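Local coordinates for inositol 2-dehydrogenase (PDB 4HKT) that catalyses the NAD-dependent oxidation of myo-inositol to 2-keto-myo-inositol (scyllo-inosose), the first step of myo-inositol degradation, at the interface of chains A and B. Sequence-based numbering; all coordinates share one arbitrary frame. Chains: chain A/B, Inositol 2-dehydrogenase.

Contacts 1 and 2 lie about 8 Å apart, measured between the centres of their C-alpha atoms, and share A:Arg269, B:Gly266 and B:Tyr267. Contact 2 is the two-fold centre, where strand 266-269 of each chain pairs with its copy; contact 1 is one end of that pairing, where the tyrosine of one strand is received by loops of the other subunit, and its twin lies at the other end. The pairing probably sets the register, with a tyrosine reaching across at each end. The deposited assembly holds four copies, and this antiparallel join is likely to help build it, although the structure alone does not prove the biological oligomer.

Contact 1: the interface of chains A and B. Residues chain A 234, 253, 255, 269-272; chain B 263, 266-267.
B:Tyr267 reaches from strand 266-269 of its own chain across to the partner subunit, where A:Tyr234, A:Asn253, A:Arg255 and A:Leu272 gather around it. The protein is an NAD-dependent dehydrogenase of the Gfo/Idh/MocA family, and here a strand of one chain meets loop residues of the other. CG of B:Tyr267 is anti to its own carbonyl carbon, beside the backbone N (chi1 -75°), which carries the ring off the strand and over to the other chain.

A:Arg255 meets this ring tip first. Its NH2 lies over one face, 3.8 Å from the ring centroid and displaced toward the CD2 rim, in a cation-pi contact, while the guanidinium stands almost upright on the ring, the two planes 89° apart. The arginine is itself held by its own chain: NE and NH2 grip the carbonyl oxygen of A:Pro270 side-on, the NE bond being 2.8 Å to O and the NH2 bond 3.1 Å to the same atom. That oxygen lies nearly in the guanidinium plane, so the pair of bonds fixes the group's rotation and keeps NH2 turned to the tyrosine. CB of A:Arg269 rests against one guanidinium face.

Toward the phenol end, A:Leu272 comes in at a slant on the face that A:Arg255 occupies, off the rim, its CD2 3.7 Å from CE2 of B:Tyr267. The phenol end of B:Tyr267 itself lies obliquely over the CD1 rim of A:Tyr234, with CD1 3.2 Å from OH. The amide of A:Asn253 crosses the tyrosine at about a right angle, with ND2 4.0 Å from the phenol OH, too long for a firm bond.

At the base of the ring, the strands are joined in an antiparallel bridge: N of A:Arg269 donates to O of B:Tyr267, and N of B:Tyr267 returns a bond to O of A:Arg269, each 2.8 Å. Beside it, CD of A:Pro271 packs on CA of B:Gly266.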
loop_
_atom_site.group_PDB
_atom_site.type_symbol
_atom_site.label_atom_id
_atom_site.label_comp_id
_atom_site.label_asym_id
_atom_site.label_seq_id
_atom_site.Cartn_x
_atom_site.Cartn_y
_atom_site.Cartn_z
ATOM N N TYR A 234 -4.692 -10.223 14.310
ATOM C CA TYR A 234 -3.997 -9.077 13.767
ATOM C C TYR A 234 -4.455 -7.731 14.316
ATOM O O TYR A 234 -3.950 -6.690 13.888
ATOM C CB TYR A 234 -4.090 -9.069 12.226
ATOM C CG TYR A 234 -5.478 -9.313 11.675
ATOM C CD1 TYR A 234 -6.344 -8.268 11.350
ATOM C CD2 TYR A 234 -5.922 -10.601 11.453
ATOM C CE1 TYR A 234 -7.614 -8.536 10.793
ATOM C CE2 TYR A 234 -7.185 -10.856 10.920
ATOM C CZ TYR A 234 -8.019 -9.830 10.595
ATOM O OH TYR A 234 -9.274 -10.187 10.086
ATOM N N ASN A 253 -7.282 0.940 7.730
ATOM C CA ASN A 253 -6.914 0.559 9.086
ATOM C C ASN A 253 -5.718 1.318 9.589
ATOM O O ASN A 253 -4.821 1.704 8.809
ATOM C CB ASN A 253 -6.596 -0.918 9.111
ATOM C CG ASN A 253 -7.796 -1.753 9.419
ATOM O OD1 ASN A 253 -8.611 -1.391 10.281
ATOM N ND2 ASN A 253 -7.865 -2.911 8.811
ATOM N N ARG A 255 -2.528 1.627 12.420
ATOM C CA ARG A 255 -1.578 0.965 13.293
ATOM C C ARG A 255 -0.734 2.024 14.029
ATOM O O ARG A 255 -0.567 3.155 13.507
ATOM C CB ARG A 255 -0.654 0.025 12.483
ATOM C CG ARG A 255 0.041 0.661 11.276
ATOM C CD ARG A 255 0.949 -0.309 10.549
ATOM N NE ARG A 255 0.334 -1.602 10.161
ATOM C CZ ARG A 255 -0.451 -1.799 9.105
ATOM N NH1 ARG A 255 -0.767 -0.799 8.284
ATOM N NH2 ARG A 255 -0.909 -3.019 8.844
ATOM N N ARG A 269 4.370 -5.551 7.635
ATOM C CA ARG A 269 3.991 -4.382 8.387
ATOM C C ARG A 269 3.444 -4.815 9.748
ATOM O O ARG A 269 2.943 -5.927 9.900
ATOM C CB ARG A 269 2.945 -3.585 7.613
ATOM C CG ARG A 269 3.479 -2.857 6.398
ATOM C CD ARG A 269 2.372 -2.032 5.803
ATOM N NE ARG A 269 2.792 -1.191 4.682
ATOM C CZ ARG A 269 2.484 -1.397 3.399
ATOM N NH1 ARG A 269 1.771 -2.457 3.019
ATOM N NH2 ARG A 269 2.924 -0.551 2.472
ATOM N N PRO A 270 3.537 -3.946 10.758
ATOM C CA PRO A 270 3.005 -4.344 12.067
ATOM C C PRO A 270 1.482 -4.621 12.072
ATOM O O PRO A 270 0.760 -4.128 11.191
ATOM C CB PRO A 270 3.315 -3.136 12.983
ATOM C CG PRO A 270 4.321 -2.324 12.268
ATOM C CD PRO A 270 4.131 -2.590 10.785
ATOM N N PRO A 271 1.008 -5.398 13.066
ATOM C CA PRO A 271 -0.429 -5.591 13.239
ATOM C C PRO A 271 -1.090 -4.258 13.651
ATOM O O PRO A 271 -0.386 -3.254 13.893
ATOM C CB PRO A 271 -0.511 -6.659 14.349
ATOM C CG PRO A 271 0.731 -6.447 15.152
ATOM C CD PRO A 271 1.791 -6.049 14.151
ATOM N N LEU A 272 -2.420 -4.252 13.669
ATOM C CA LEU A 272 -3.208 -3.068 14.003
ATOM C C LEU A 272 -3.159 -2.799 15.514
ATOM O O LEU A 272 -2.544 -3.558 16.256
ATOM C CB LEU A 272 -4.668 -3.249 13.567
ATOM C CG LEU A 272 -4.888 -3.713 12.107
ATOM C CD1 LEU A 272 -6.369 -3.760 11.747
ATOM C CD2 LEU A 272 -4.083 -2.883 11.107
ATOM N N THR B 263 -1.648 -11.624 10.685
ATOM C CA THR B 263 -1.633 -12.375 11.921
ATOM C C THR B 263 -1.133 -11.455 13.044
ATOM O O THR B 263 -0.931 -10.252 12.843
ATOM C CB THR B 263 -0.686 -13.594 11.868
ATOM O OG1 THR B 263 0.675 -13.138 11.807
ATOM C CG2 THR B 263 -0.945 -14.473 10.679
ATOM N N GLY B 266 1.827 -9.573 12.169
ATOM C CA GLY B 266 1.710 -8.455 11.265
ATOM C C GLY B 266 1.021 -8.790 9.943
ATOM O O GLY B 266 0.385 -9.825 9.791
ATOM N N TYR B 267 1.128 -7.865 9.016
ATOM C CA TYR B 267 0.651 -8.031 7.683
ATOM C C TYR B 267 1.815 -8.346 6.751
ATOM O O TYR B 267 2.619 -7.463 6.487
ATOM C CB TYR B 267 -0.035 -6.747 7.215
ATOM C CG TYR B 267 -1.424 -6.512 7.805
ATOM C CD1 TYR B 267 -2.550 -6.521 7.001
ATOM C CD2 TYR B 267 -1.596 -6.308 9.165
ATOM C CE1 TYR B 267 -3.825 -6.314 7.541
ATOM C CE2 TYR B 267 -2.844 -6.086 9.712
ATOM C CZ TYR B 267 -3.961 -6.087 8.910
ATOM O OH TYR B 267 -5.192 -5.874 9.500
#

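Contact 2: the interface of chains A and B. Residues chain A 265-269; chain B 265-269.
A:Thr268 faces its own copy, B:Thr268, at the middle of an antiparallel beta ribbon formed by strand 266-269 of the two chains, where the two-fold symmetry brings identical residues together. CB of A:Thr268 lies 3.7 Å from OG1 of B:Thr268, and from it the side chain forks. The hydroxyl branch, OG1, is anti to the carbonyl carbon and beside the backbone N (chi1 -63°); it meets OG1 of B:Thr268 tip to tip in a 2.8 Å hydrogen bond whose direction is not decided, since either hydroxyl could donate. The methyl branch, CG2, points anti to the backbone N and packs near the backbone O of B:Asp265, at 3.7 Å, while CG2 of B:Thr268 makes the matching approach to O of A:Asp265. An alanine at A:Thr268 would probably leave the hydroxyl of B:Thr268 without its mate and open a gap beside O of B:Asp265.

The backbone pairing flanks the threonines. Besides the bridge between A:Arg269 and B:Tyr267, its twin joins A:Tyr267 and B:Arg269: N of A:Tyr267 donates to O of B:Arg269, and N of B:Arg269 to O of A:Tyr267, both at 2.9 Å.

The two Arg269 side chains depart from exact symmetry. That of A:Arg269 is extended from CG to NE, whereas that of B:Arg269 bends at chi2 and chi3. The two guanidinium planes are nevertheless nearly parallel, 14° from one another; two like charges brought this near would probably repel unless screened, with NH1 of A:Arg269 3.4 Å from NH1 of B:Arg269.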
loop_
_atom_site.group_PDB
_atom_site.type_symbol
_atom_site.label_atom_id
_atom_site.label_comp_id
_atom_site.label_asym_id
_atom_site.label_seq_id
_atom_site.Cartn_x
_atom_site.Cartn_y
_atom_site.Cartn_z
ATOM N N ASP A 265 11.090 -14.171 3.828
ATOM C CA ASP A 265 9.704 -14.441 4.233
ATOM C C ASP A 265 8.663 -13.429 3.714
ATOM O O ASP A 265 7.469 -13.635 3.901
ATOM C CB ASP A 265 9.620 -14.485 5.755
ATOM C CG ASP A 265 10.535 -15.544 6.344
ATOM O OD1 ASP A 265 10.608 -16.639 5.756
ATOM O OD2 ASP A 265 11.204 -15.266 7.363
ATOM N N GLY A 266 9.119 -12.340 3.100
ATOM C CA GLY A 266 8.235 -11.333 2.542
ATOM C C GLY A 266 8.345 -9.988 3.216
ATOM O O GLY A 266 9.288 -9.731 3.976
ATOM N N TYR A 267 7.376 -9.133 2.902
ATOM C CA TYR A 267 7.286 -7.761 3.395
ATOM C C TYR A 267 6.244 -7.674 4.490
ATOM O O TYR A 267 5.050 -7.877 4.237
ATOM C CB TYR A 267 6.869 -6.811 2.269
ATOM C CG TYR A 267 7.946 -6.499 1.264
ATOM C CD1 TYR A 267 8.457 -5.195 1.147
ATOM C CD2 TYR A 267 8.486 -7.491 0.447
ATOM C CE1 TYR A 267 9.465 -4.892 0.230
ATOM C CE2 TYR A 267 9.527 -7.191 -0.463
ATOM C CZ TYR A 267 9.997 -5.892 -0.557
ATOM O OH TYR A 267 11.003 -5.549 -1.429
ATOM N N THR A 268 6.677 -7.300 5.683
ATOM C CA THR A 268 5.811 -7.341 6.870
ATOM C C THR A 268 5.627 -5.978 7.540
ATOM O O THR A 268 6.590 -5.329 7.941
ATOM C CB THR A 268 6.367 -8.368 7.861
ATOM O OG1 THR A 268 6.313 -9.671 7.238
ATOM C CG2 THR A 268 5.555 -8.347 9.156
ATOM N N ARG A 269 4.370 -5.551 7.635
ATOM C CA ARG A 269 3.991 -4.382 8.387
ATOM C C ARG A 269 3.444 -4.815 9.748
ATOM O O ARG A 269 2.943 -5.927 9.900
ATOM C CB ARG A 269 2.945 -3.585 7.613
ATOM C CG ARG A 269 3.479 -2.857 6.398
ATOM C CD ARG A 269 2.372 -2.032 5.803
ATOM N NE ARG A 269 2.792 -1.191 4.682
ATOM C CZ ARG A 269 2.484 -1.397 3.399
ATOM N NH1 ARG A 269 1.771 -2.457 3.019
ATOM N NH2 ARG A 269 2.924 -0.551 2.472
ATOM N N ASP B 265 1.677 -11.483 14.114
ATOM C CA ASP B 265 3.005 -11.078 13.664
ATOM C C ASP B 265 3.012 -9.953 12.663
ATOM O O ASP B 265 4.085 -9.450 12.321
ATOM C CB ASP B 265 3.713 -12.281 13.093
ATOM C CG ASP B 265 4.058 -13.297 14.178
ATOM O OD1 ASP B 265 4.346 -12.876 15.324
ATOM O OD2 ASP B 265 4.052 -14.494 13.880
ATOM N N GLY B 266 1.827 -9.573 12.169
ATOM C CA GLY B 266 1.710 -8.455 11.265
ATOM C C GLY B 266 1.021 -8.790 9.943
ATOM O O GLY B 266 0.385 -9.825 9.791
ATOM N N TYR B 267 1.128 -7.865 9.016
ATOM C CA TYR B 267 0.651 -8.031 7.683
ATOM C C TYR B 267 1.815 -8.346 6.751
ATOM O O TYR B 267 2.619 -7.463 6.487
ATOM C CB TYR B 267 -0.035 -6.747 7.215
ATOM C CG TYR B 267 -1.424 -6.512 7.805
ATOM C CD1 TYR B 267 -2.550 -6.521 7.001
ATOM C CD2 TYR B 267 -1.596 -6.308 9.165
ATOM C CE1 TYR B 267 -3.825 -6.314 7.541
ATOM C CE2 TYR B 267 -2.844 -6.086 9.712
ATOM C CZ TYR B 267 -3.961 -6.087 8.910
ATOM O OH TYR B 267 -5.192 -5.874 9.500
ATOM N N THR B 268 1.817 -9.560 6.177
ATOM C CA THR B 268 2.835 -10.012 5.241
ATOM C C THR B 268 2.425 -10.302 3.777
ATOM O O THR B 268 1.473 -11.030 3.499
ATOM C CB THR B 268 3.470 -11.258 5.824
ATOM O OG1 THR B 268 3.850 -10.940 7.175
ATOM C CG2 THR B 268 4.689 -11.706 5.009
ATOM N N ARG B 269 3.188 -9.706 2.872
ATOM C CA ARG B 269 3.025 -9.855 1.420
ATOM C C ARG B 269 4.235 -10.603 0.902
ATOM O O ARG B 269 5.296 -10.578 1.519
ATOM C CB ARG B 269 2.994 -8.502 0.728
ATOM C CG ARG B 269 1.884 -7.575 1.161
ATOM C CD ARG B 269 2.401 -6.142 1.272
ATOM N NE ARG B 269 2.349 -5.456 0.021
ATOM C CZ ARG B 269 2.999 -4.328 -0.281
ATOM N NH1 ARG B 269 3.836 -3.715 0.574
ATOM N NH2 ARG B 269 2.820 -3.824 -1.498
#